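Local coordinates for ThermoDBP-single stranded DNA binding protein (Thermoproteus tenax, PDB 3TEK) that binds single-stranded DNA and probably takes the place of the canonical single-stranded DNA-binding protein in the Thermoproteales, at residues 37-40 against 45-48; 97-102 against 116-121; 55-60 against 87-92. One frame throughout, in Å; residues are numbered along the deposited sequence.

Contact 1 (37-40 against 45-48); sequences AGRL and GPGG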
ATOM      1  N   ALA A  37      -6.145   4.745  12.090  1.00 52.76           N
ATOM      2  CA  ALA A  37      -4.682   4.762  12.290  1.00 54.16           C
ATOM      3  C   ALA A  37      -4.195   3.580  13.125  1.00 55.98           C
ATOM      4  O   ALA A  37      -3.241   2.903  12.752  1.00 56.44           O
ATOM      5  CB  ALA A  37      -4.223   6.076  12.931  1.00 54.95           C
ATOM      6  N   GLY A  38      -4.863   3.326  14.246  1.00 58.61           N
ATOM      7  CA  GLY A  38      -4.554   2.176  15.075  1.00 58.46           C
ATOM      8  C   GLY A  38      -4.584   0.856  14.305  1.00 60.98           C
ATOM      9  O   GLY A  38      -3.696   0.014  14.474  1.00 61.68           O
ATOM     10  N   ARG A  39      -5.612   0.654  13.485  1.00 59.91           N
ATOM     11  CA  ARG A  39      -5.754  -0.601  12.727  1.00 63.47           C
ATOM     12  C   ARG A  39      -4.706  -0.717  11.654  1.00 59.00           C
ATOM     13  O   ARG A  39      -4.101  -1.766  11.469  1.00 58.05           O
ATOM     14  CB  ARG A  39      -7.115  -0.691  12.039  1.00 68.64           C
ATOM     15  CG  ARG A  39      -8.307  -0.884  12.959  1.00 76.93           C
ATOM     16  CD  ARG A  39      -9.596  -1.071  12.129  1.00 81.97           C
ATOM     17  NE  ARG A  39      -9.428  -1.983  10.990  1.00 86.14           N
ATOM     18  CZ  ARG A  39      -9.339  -3.311  11.063  1.00 91.86           C
ATOM     19  NH1 ARG A  39      -9.396  -3.946  12.233  1.00 94.43           N
ATOM     20  NH2 ARG A  39      -9.188  -4.017   9.946  1.00 92.99           N
ATOM     21  N   LEU A  40      -4.505   0.374  10.933  1.00 55.74           N
ATOM     22  CA  LEU A  40      -3.661   0.345   9.747  1.00 54.50           C
ATOM     23  C   LEU A  40      -2.173   0.405  10.097  1.00 56.04           C
ATOM     24  O   LEU A  40      -1.375  -0.373   9.562  1.00 55.43           O
ATOM     25  CB  LEU A  40      -4.020   1.492   8.800  1.00 51.41           C
ATOM     26  CG  LEU A  40      -3.163   1.581   7.526  1.00 52.83           C
ATOM     27  CD1 LEU A  40      -3.323   0.362   6.595  1.00 49.48           C
ATOM     28  CD2 LEU A  40      -3.488   2.916   6.834  1.00 50.54           C
ATOM     29  N   GLY A  45      -4.730  -3.819  14.671  1.00105.24           N
ATOM     30  CA  GLY A  45      -5.065  -4.657  13.526  1.00109.86           C
ATOM     31  C   GLY A  45      -4.881  -6.124  13.874  1.00113.25           C
ATOM     32  O   GLY A  45      -4.376  -6.435  14.954  1.00109.64           O
ATOM     33  N   PRO A  46      -5.290  -7.038  12.964  1.00123.56           N
ATOM     34  CA  PRO A  46      -5.120  -8.485  13.132  1.00125.55           C
ATOM     35  C   PRO A  46      -3.810  -8.886  13.824  1.00122.55           C
ATOM     36  O   PRO A  46      -2.730  -8.439  13.435  1.00118.11           O
ATOM     37  CB  PRO A  46      -5.163  -9.004  11.692  1.00132.92           C
ATOM     38  CG  PRO A  46      -6.009  -8.011  10.946  1.00133.44           C
ATOM     39  CD  PRO A  46      -6.059  -6.729  11.743  1.00127.30           C
ATOM     40  N   GLY A  47      -3.924  -9.737  14.837  1.00124.94           N
ATOM     41  CA  GLY A  47      -2.839  -9.962  15.780  1.00125.95           C
ATOM     42  C   GLY A  47      -2.755  -8.732  16.662  1.00122.41           C
ATOM     43  O   GLY A  47      -3.778  -8.142  17.013  1.00122.82           O
ATOM     44  N   GLY A  48      -1.538  -8.344  17.025  1.00120.43           N
ATOM     45  CA  GLY A  48      -1.298  -7.039  17.641  1.00114.05           C
ATOM     46  C   GLY A  48      -0.511  -6.199  16.658  1.00108.17           C
ATOM     47  O   GLY A  48       0.376  -5.445  17.046  1.00108.25           O
TER
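Arg39, on the short helix 37-41, and Gly45, in the loop that follows it, bring their backbones close: their CA atoms lie 4.2 Å apart. The side chain of Arg39 starts out alongside the loop. Its CB stands 4.7 Å from Gly45 CA, and CG, 5.0 Å from the same atom, runs past the glycine without closing on it. With CG beside the main-chain nitrogen and opposite the carbonyl carbon (chi1 -70°), an extended chi2 of -175° carries CD away from the loop. The bend comes at chi3 (44°), which turns NE and the guanidinium back toward Pro46. There NH1 reaches Pro46 CD at 4.4 Å, a loose van der Waals approach that is oblique to the flat group, and NH2 lies at 4.5 Å from the same carbon. The charge itself is answered by Glu51, whose OE2 forms a salt bridge with NH2, while Pro46 also touches the Glu51 side chain; acid and proline thus border the guanidinium together. The main chains also meet directly, with Arg39 O 3.7 Å from Gly45 CA and Gly38 O 4.0 Å from Gly45 N, both at packing distance. Gly45, having no side chain, fits against these carbonyls and is buried, whereas Pro46 projects into an exposed part of the loop. Backbone hydrogen bonds between Arg39 and Glu51 and between Leu40 and Phe52 draw the far end of the loop to the same short helix, giving a tight loop that joins two consecutive helices, 37-41 and 52-68, and is held back against the first of them.

Contact 2 (97-102 against 116-121); sequences KKWFFE and FMISTE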
ATOM      1  N   LYS A  97       3.144   6.439   6.726  1.00 48.37           N
ATOM      2  CA  LYS A  97       2.840   6.750   8.111  1.00 52.96           C
ATOM      3  C   LYS A  97       3.259   8.169   8.422  1.00 54.75           C
ATOM      4  O   LYS A  97       2.517   8.911   9.073  1.00 54.31           O
ATOM      5  CB  LYS A  97       3.569   5.777   9.025  1.00 55.08           C
ATOM      6  CG  LYS A  97       3.221   5.834  10.484  1.00 59.77           C
ATOM      7  CD  LYS A  97       3.894   4.656  11.194  1.00 64.93           C
ATOM      8  CE  LYS A  97       3.912   4.790  12.707  1.00 68.59           C
ATOM      9  NZ  LYS A  97       4.944   3.861  13.289  1.00 70.46           N
ATOM     10  N   LYS A  98       4.446   8.549   7.948  1.00 54.64           N
ATOM     11  CA  LYS A  98       4.950   9.909   8.148  1.00 55.06           C
ATOM     12  C   LYS A  98       4.051  10.946   7.449  1.00 52.84           C
ATOM     13  O   LYS A  98       3.677  11.974   8.011  1.00 52.77           O
ATOM     14  CB  LYS A  98       6.382  10.019   7.614  1.00 57.76           C
ATOM     15  CG  LYS A  98       7.080  11.328   8.015  1.00 63.13           C
ATOM     16  CD  LYS A  98       8.605  11.294   7.787  1.00 68.14           C
ATOM     17  CE  LYS A  98       9.047  12.088   6.556  1.00 71.37           C
ATOM     18  NZ  LYS A  98      10.530  12.366   6.544  1.00 76.86           N
ATOM     19  N   TRP A  99       3.743  10.685   6.196  1.00 49.84           N
ATOM     20  CA  TRP A  99       2.794  11.510   5.479  1.00 49.72           C
ATOM     21  C   TRP A  99       1.460  11.660   6.257  1.00 49.21           C
ATOM     22  O   TRP A  99       0.934  12.771   6.345  1.00 48.26           O
ATOM     23  CB  TRP A  99       2.541  10.941   4.080  1.00 49.26           C
ATOM     24  CG  TRP A  99       1.446  11.629   3.412  1.00 50.09           C
ATOM     25  CD1 TRP A  99       1.508  12.833   2.784  1.00 50.87           C
ATOM     26  CD2 TRP A  99       0.085  11.192   3.328  1.00 48.58           C
ATOM     27  NE1 TRP A  99       0.262  13.175   2.305  1.00 52.50           N
ATOM     28  CE2 TRP A  99      -0.630  12.188   2.626  1.00 51.57           C
ATOM     29  CE3 TRP A  99      -0.594  10.058   3.774  1.00 49.14           C
ATOM     30  CZ2 TRP A  99      -2.009  12.080   2.346  1.00 51.29           C
ATOM     31  CZ3 TRP A  99      -1.951   9.932   3.487  1.00 51.58           C
ATOM     32  CH2 TRP A  99      -2.647  10.947   2.792  1.00 52.74           C
ATOM     33  N   PHE A 100       0.938  10.563   6.816  1.00 47.12           N
ATOM     34  CA  PHE A 100      -0.375  10.609   7.491  1.00 47.27           C
ATOM     35  C   PHE A 100      -0.322  11.451   8.741  1.00 48.95           C
ATOM     36  O   PHE A 100      -1.146  12.309   8.951  1.00 47.77           O
ATOM     37  CB  PHE A 100      -0.861   9.229   7.890  1.00 47.55           C
ATOM     38  CG  PHE A 100      -2.176   9.255   8.614  1.00 47.60           C
ATOM     39  CD1 PHE A 100      -3.361   9.424   7.915  1.00 48.61           C
ATOM     40  CD2 PHE A 100      -2.222   9.162   9.989  1.00 49.85           C
ATOM     41  CE1 PHE A 100      -4.604   9.458   8.585  1.00 51.31           C
ATOM     42  CE2 PHE A 100      -3.451   9.204  10.690  1.00 51.85           C
ATOM     43  CZ  PHE A 100      -4.645   9.353   9.987  1.00 51.39           C
ATOM     44  N   PHE A 101       0.676  11.208   9.574  1.00 50.82           N
ATOM     45  CA  PHE A 101       0.747  11.897  10.840  1.00 53.56           C
ATOM     46  C   PHE A 101       1.260  13.303  10.715  1.00 53.47           C
ATOM     47  O   PHE A 101       0.800  14.172  11.431  1.00 57.15           O
ATOM     48  CB  PHE A 101       1.563  11.106  11.847  1.00 54.07           C
ATOM     49  CG  PHE A 101       0.836   9.929  12.381  1.00 55.87           C
ATOM     50  CD1 PHE A 101      -0.199  10.104  13.288  1.00 56.54           C
ATOM     51  CD2 PHE A 101       1.158   8.638  11.954  1.00 56.25           C
ATOM     52  CE1 PHE A 101      -0.904   9.022  13.778  1.00 58.30           C
ATOM     53  CE2 PHE A 101       0.476   7.544  12.456  1.00 57.48           C
ATOM     54  CZ  PHE A 101      -0.568   7.730  13.360  1.00 57.96           C
ATOM     55  N   GLU A 102       2.196  13.540   9.810  1.00 53.53           N
ATOM     56  CA  GLU A 102       2.866  14.837   9.757  1.00 54.60           C
ATOM     57  C   GLU A 102       2.278  15.801   8.729  1.00 54.56           C
ATOM     58  O   GLU A 102       2.509  17.008   8.828  1.00 52.41           O
ATOM     59  CB  GLU A 102       4.356  14.664   9.506  1.00 56.97           C
ATOM     60  CG  GLU A 102       5.043  13.872  10.600  1.00 59.87           C
ATOM     61  CD  GLU A 102       6.562  13.855  10.496  1.00 61.75           C
ATOM     62  OE1 GLU A 102       7.175  12.985  11.159  1.00 64.26           O
ATOM     63  OE2 GLU A 102       7.145  14.695   9.773  1.00 63.93           O
ATOM     64  N   PHE A 116     -10.883   6.754   7.904  1.00 54.55           N
ATOM     65  CA  PHE A 116     -10.384   7.239   6.614  1.00 52.70           C
ATOM     66  C   PHE A 116     -10.023   6.101   5.651  1.00 52.78           C
ATOM     67  O   PHE A 116      -9.932   4.931   6.049  1.00 51.17           O
ATOM     68  CB  PHE A 116      -9.140   8.118   6.818  1.00 50.50           C
ATOM     69  CG  PHE A 116      -8.003   7.411   7.482  1.00 49.33           C
ATOM     70  CD1 PHE A 116      -7.130   6.596   6.741  1.00 50.53           C
ATOM     71  CD2 PHE A 116      -7.803   7.527   8.847  1.00 48.58           C
ATOM     72  CE1 PHE A 116      -6.078   5.919   7.371  1.00 50.77           C
ATOM     73  CE2 PHE A 116      -6.767   6.845   9.492  1.00 49.38           C
ATOM     74  CZ  PHE A 116      -5.899   6.056   8.764  1.00 50.92           C
ATOM     75  N   MET A 117      -9.738   6.445   4.419  1.00 30.00           N
ATOM     76  CA  MET A 117      -9.062   5.531   3.547  1.00 30.00           C
ATOM     77  C   MET A 117      -8.008   6.236   2.714  1.00 30.00           C
ATOM     78  O   MET A 117      -8.145   7.384   2.377  1.00 30.00           O
ATOM     79  CB  MET A 117     -10.043   4.779   2.676  1.00 20.00           C
ATOM     80  CG  MET A 117     -11.022   5.621   2.010  1.00 20.00           C
ATOM     81  SD  MET A 117     -12.321   4.682   1.247  1.00 20.00           S
ATOM     82  CE  MET A 117     -13.313   6.005   0.704  1.00 20.00           C
ATOM     83  N   ILE A 118      -6.939   5.546   2.413  1.00 53.22           N
ATOM     84  CA  ILE A 118      -5.891   6.125   1.622  1.00 51.16           C
ATOM     85  C   ILE A 118      -5.837   5.410   0.301  1.00 51.48           C
ATOM     86  O   ILE A 118      -5.873   4.220   0.254  1.00 52.97           O
ATOM     87  CB  ILE A 118      -4.572   5.967   2.327  1.00 50.81           C
ATOM     88  CG1 ILE A 118      -4.613   6.749   3.620  1.00 51.89           C
ATOM     89  CG2 ILE A 118      -3.434   6.440   1.481  1.00 49.56           C
ATOM     90  CD1 ILE A 118      -3.555   6.413   4.548  1.00 51.21           C
ATOM     91  N   SER A 119      -5.774   6.155  -0.777  1.00 51.82           N
ATOM     92  CA  SER A 119      -5.494   5.557  -2.063  1.00 54.17           C
ATOM     93  C   SER A 119      -4.133   6.074  -2.517  1.00 53.58           C
ATOM     94  O   SER A 119      -3.817   7.278  -2.394  1.00 51.02           O
ATOM     95  CB  SER A 119      -6.539   5.914  -3.099  1.00 56.99           C
ATOM     96  OG  SER A 119      -6.444   7.288  -3.399  1.00 63.57           O
ATOM     97  N   THR A 120      -3.333   5.166  -3.037  1.00 49.66           N
ATOM     98  CA  THR A 120      -2.019   5.543  -3.537  1.00 50.83           C
ATOM     99  C   THR A 120      -1.634   4.667  -4.716  1.00 47.95           C
ATOM    100  O   THR A 120      -2.369   3.750  -5.092  1.00 50.63           O
ATOM    101  CB  THR A 120      -0.968   5.497  -2.419  1.00 51.55           C
ATOM    102  OG1 THR A 120       0.255   6.120  -2.888  1.00 53.15           O
ATOM    103  CG2 THR A 120      -0.755   4.052  -1.941  1.00 52.91           C
ATOM    104  N   GLU A 121      -0.519   4.998  -5.340  1.00 47.31           N
ATOM    105  CA  GLU A 121       0.004   4.227  -6.459  1.00 45.64           C
ATOM    106  C   GLU A 121       1.416   3.772  -6.171  1.00 43.40           C
ATOM    107  O   GLU A 121       2.206   4.523  -5.598  1.00 40.44           O
ATOM    108  CB  GLU A 121       0.037   5.065  -7.721  1.00 48.91           C
ATOM    109  CG  GLU A 121      -1.311   5.459  -8.238  1.00 54.19           C
ATOM    110  CD  GLU A 121      -1.265   5.883  -9.715  1.00 56.08           C
ATOM    111  OE1 GLU A 121      -0.167   5.920 -10.344  1.00 56.76           O
ATOM    112  OE2 GLU A 121      -2.348   6.171 -10.231  1.00 59.45           O
TER
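Phe100 and Ile118 mark the closest backbone approach, with their CA atoms 9.2 Å apart. The helical segment 97-102, which widens into a pi-type turn at 100-102, and the extended strand 116-121 therefore meet through side chains alone. Alternation along the strand directs Phe116 and Ile118 at the helix. The two phenylalanines come from opposite directions. CZ of Phe100 presses to 3.3 Å from Phe116 CE2, a tight apolar contact, and Phe100 CE1 sits over one face of the Phe116 ring, 3.5 Å above its plane and shifted toward the rim. The rings meet obliquely, centroids 4.5 Å apart and planes inclined by 35°. Such packing joins the two layers of an alpha+beta fold: helix 83-108 lies across one face of the antiparallel sheet, whose strand 116-124 runs between strands 23-31 and 131-142. Phe116 reaches its partner with CG placed between its backbone N and carbonyl carbon (chi1 60°). One residue earlier, Trp99 offers the six-membered edge of its indole to Ile118, CZ3 meeting CD1 at 4.0 Å near the ring plane as the two side chains slide past each other. Leu140 of the next strand touches both Phe116 and Ile118.

Contact 3 (55-60 against 87-92); sequences LLFGAV and ETSREL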
ATOM      1  N   LEU A  55      -2.237  -6.128   4.069  1.00 49.62           N
ATOM      2  CA  LEU A  55      -2.954  -5.506   2.965  1.00 49.24           C
ATOM      3  C   LEU A  55      -2.010  -5.343   1.758  1.00 47.41           C
ATOM      4  O   LEU A  55      -2.363  -5.677   0.628  1.00 47.16           O
ATOM      5  CB  LEU A  55      -3.567  -4.162   3.395  1.00 51.11           C
ATOM      6  CG  LEU A  55      -4.613  -4.271   4.552  1.00 53.65           C
ATOM      7  CD1 LEU A  55      -5.017  -2.893   5.085  1.00 53.05           C
ATOM      8  CD2 LEU A  55      -5.853  -5.092   4.172  1.00 54.55           C
ATOM      9  N   LEU A  56      -0.802  -4.851   2.019  1.00 43.79           N
ATOM     10  CA  LEU A  56       0.134  -4.569   0.936  1.00 43.39           C
ATOM     11  C   LEU A  56       0.505  -5.865   0.189  1.00 42.39           C
ATOM     12  O   LEU A  56       0.572  -5.904  -1.038  1.00 40.40           O
ATOM     13  CB  LEU A  56       1.393  -3.898   1.489  1.00 43.07           C
ATOM     14  CG  LEU A  56       2.545  -3.701   0.531  1.00 44.17           C
ATOM     15  CD1 LEU A  56       2.155  -2.646  -0.462  1.00 45.93           C
ATOM     16  CD2 LEU A  56       3.776  -3.255   1.253  1.00 43.87           C
ATOM     17  N   PHE A  57       0.737  -6.910   0.959  1.00 45.41           N
ATOM     18  CA  PHE A  57       1.185  -8.193   0.427  1.00 45.90           C
ATOM     19  C   PHE A  57       0.134  -8.867  -0.422  1.00 45.88           C
ATOM     20  O   PHE A  57       0.454  -9.449  -1.451  1.00 47.18           O
ATOM     21  CB  PHE A  57       1.632  -9.111   1.560  1.00 48.82           C
ATOM     22  CG  PHE A  57       3.049  -8.837   2.038  1.00 51.23           C
ATOM     23  CD1 PHE A  57       3.539  -7.541   2.138  1.00 50.35           C
ATOM     24  CD2 PHE A  57       3.890  -9.884   2.391  1.00 56.72           C
ATOM     25  CE1 PHE A  57       4.839  -7.275   2.575  1.00 50.91           C
ATOM     26  CE2 PHE A  57       5.215  -9.624   2.841  1.00 58.80           C
ATOM     27  CZ  PHE A  57       5.671  -8.301   2.931  1.00 55.48           C
ATOM     28  N   GLY A  58      -1.116  -8.775   0.009  1.00 46.90           N
ATOM     29  CA  GLY A  58      -2.236  -9.248  -0.797  1.00 48.06           C
ATOM     30  C   GLY A  58      -2.363  -8.442  -2.068  1.00 46.78           C
ATOM     31  O   GLY A  58      -2.613  -8.990  -3.142  1.00 47.51           O
ATOM     32  N   ALA A  59      -2.145  -7.132  -1.957  1.00 44.54           N
ATOM     33  CA  ALA A  59      -2.188  -6.269  -3.130  1.00 44.10           C
ATOM     34  C   ALA A  59      -1.108  -6.655  -4.159  1.00 41.74           C
ATOM     35  O   ALA A  59      -1.386  -6.722  -5.354  1.00 43.31           O
ATOM     36  CB  ALA A  59      -2.063  -4.770  -2.728  1.00 42.50           C
ATOM     37  N   VAL A  60       0.105  -6.937  -3.688  1.00 39.61           N
ATOM     38  CA  VAL A  60       1.195  -7.309  -4.604  1.00 39.80           C
ATOM     39  C   VAL A  60       0.958  -8.673  -5.226  1.00 40.27           C
ATOM     40  O   VAL A  60       1.093  -8.835  -6.440  1.00 44.19           O
ATOM     41  CB  VAL A  60       2.532  -7.215  -3.878  1.00 38.46           C
ATOM     42  CG1 VAL A  60       3.652  -7.785  -4.697  1.00 38.56           C
ATOM     43  CG2 VAL A  60       2.766  -5.716  -3.476  1.00 37.18           C
ATOM     44  N   GLU A  87      12.721  -4.486   2.460  1.00 41.91           N
ATOM     45  CA  GLU A  87      13.209  -3.129   2.757  1.00 42.23           C
ATOM     46  C   GLU A  87      12.323  -2.025   2.145  1.00 41.77           C
ATOM     47  O   GLU A  87      11.996  -1.047   2.809  1.00 42.82           O
ATOM     48  CB  GLU A  87      14.637  -2.950   2.257  1.00 42.58           C
ATOM     49  CG  GLU A  87      15.118  -1.500   2.270  1.00 43.58           C
ATOM     50  CD  GLU A  87      15.054  -0.905   3.664  1.00 46.21           C
ATOM     51  OE1 GLU A  87      15.013  -1.708   4.634  1.00 47.18           O
ATOM     52  OE2 GLU A  87      15.032   0.353   3.806  1.00 46.37           O
ATOM     53  N   THR A  88      11.966  -2.167   0.881  1.00 39.97           N
ATOM     54  CA  THR A  88      11.171  -1.144   0.205  1.00 39.78           C
ATOM     55  C   THR A  88       9.709  -1.144   0.673  1.00 41.31           C
ATOM     56  O   THR A  88       9.089  -0.100   0.696  1.00 41.16           O
ATOM     57  CB  THR A  88      11.298  -1.184  -1.346  1.00 39.29           C
ATOM     58  OG1 THR A  88      10.795  -2.427  -1.891  1.00 38.32           O
ATOM     59  CG2 THR A  88      12.753  -0.912  -1.786  1.00 38.55           C
ATOM     60  N   SER A  89       9.183  -2.303   1.104  1.00 42.49           N
ATOM     61  CA  SER A  89       7.884  -2.315   1.761  1.00 44.51           C
ATOM     62  C   SER A  89       7.935  -1.570   3.109  1.00 44.10           C
ATOM     63  O   SER A  89       7.016  -0.811   3.450  1.00 44.62           O
ATOM     64  CB  SER A  89       7.348  -3.754   1.881  1.00 46.70           C
ATOM     65  OG  SER A  89       8.083  -4.440   2.868  1.00 53.96           O
ATOM     66  N   ARG A  90       9.031  -1.711   3.846  1.00 42.87           N
ATOM     67  CA  ARG A  90       9.209  -0.922   5.068  1.00 45.22           C
ATOM     68  C   ARG A  90       9.335   0.566   4.800  1.00 44.95           C
ATOM     69  O   ARG A  90       8.883   1.356   5.606  1.00 45.48           O
ATOM     70  CB  ARG A  90      10.427  -1.381   5.872  1.00 46.74           C
ATOM     71  CG  ARG A  90      10.160  -2.636   6.659  1.00 48.45           C
ATOM     72  CD  ARG A  90       9.384  -2.196   7.988  1.00 49.77           C
ATOM     73  NE  ARG A  90       8.870  -3.304   8.798  1.00 50.38           N
ATOM     74  CZ  ARG A  90       8.182  -3.158   9.935  1.00 53.27           C
ATOM     75  NH1 ARG A  90       7.905  -1.952  10.438  1.00 51.83           N
ATOM     76  NH2 ARG A  90       7.764  -4.233  10.584  1.00 54.66           N
ATOM     77  N   GLU A  91       9.975   0.929   3.683  1.00 47.37           N
ATOM     78  CA  GLU A  91      10.173   2.340   3.332  1.00 47.96           C
ATOM     79  C   GLU A  91       8.846   2.964   2.949  1.00 46.74           C
ATOM     80  O   GLU A  91       8.582   4.108   3.276  1.00 45.79           O
ATOM     81  CB  GLU A  91      11.200   2.484   2.189  1.00 49.78           C
ATOM     82  CG  GLU A  91      12.652   2.283   2.649  1.00 50.95           C
ATOM     83  CD  GLU A  91      13.645   2.239   1.507  1.00 54.01           C
ATOM     84  OE1 GLU A  91      13.268   2.637   0.402  1.00 55.69           O
ATOM     85  OE2 GLU A  91      14.819   1.816   1.703  1.00 57.61           O
ATOM     86  N   LEU A  92       8.006   2.190   2.260  1.00 46.05           N
ATOM     87  CA  LEU A  92       6.626   2.592   1.979  1.00 46.08           C
ATOM     88  C   LEU A  92       5.789   2.809   3.247  1.00 44.49           C
ATOM     89  O   LEU A  92       5.035   3.788   3.350  1.00 42.53           O
ATOM     90  CB  LEU A  92       5.946   1.536   1.100  1.00 47.14           C
ATOM     91  CG  LEU A  92       4.493   1.789   0.746  1.00 48.89           C
ATOM     92  CD1 LEU A  92       4.300   3.170   0.100  1.00 49.58           C
ATOM     93  CD2 LEU A  92       4.000   0.617  -0.169  1.00 48.26           C
TER
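In both leucines chi1 (172° in Leu56, 179° in Leu92) sets each CG opposite the main-chain nitrogen and sends the isobutyl groups into the space between helices 52-68 and 83-108. There they cross obliquely. Leu56 CD1 lies 3.8 Å from Leu92 CD2, and the other branch of Leu56, CD2, is 4.1 Å from that same methyl, so that one methyl of Leu92 meets both branches of its partner. Leu56 CD2 also touches the CB of Ser89 at 3.7 Å, which makes this serine a small apolar surface for the leucine. The local axes come no closer than 12.0 Å and their directions differ by 123°, a wide, inclined crossing bridged by these few side chains. The two helices belong to the helical layer laid against the four-stranded antiparallel sheet, and the leucines point into the seam between layers: Leu122 of strand 116-124 touches both, Trp30 of strand 23-31 touches Leu56, and Trp133 of strand 131-142 touches Leu92. The hydroxyl of Ser89 is occupied within its own helix. OG is hydrogen-bonded to the carbonyl oxygen of Arg86, with a weak second bond to that of Phe85, which satisfies a polar group buried among hydrocarbon. Across the contact OG approaches the edge of the Phe57 ring, 4.3 Å from CE1 and near the ring plane. That ring swings toward helix 83-108 although its CB leaves the backbone to one side, and it also meets the ring of Phe85.

In the fold
Contacts 2 and 3 are buried and largely apolar, and both use helix 83-108, one setting it against strand 116-124 and the other against helix 52-68; their centres are 14 Å apart and they do not touch. Contact 1 lies nearer the surface, 15 Å from the centre of the chain, and relies on backbone packing and a charged side chain in place of aromatic rings and leucines. It is nevertheless tied to the core: Ala37 packs on Phe100, Phe101 and Phe116 of contact 2, and Leu40 touches Phe116 there and Leu55 on the helix of contact 3. The short helix 37-41 thus turns its apolar side inward and its arginine toward the loop.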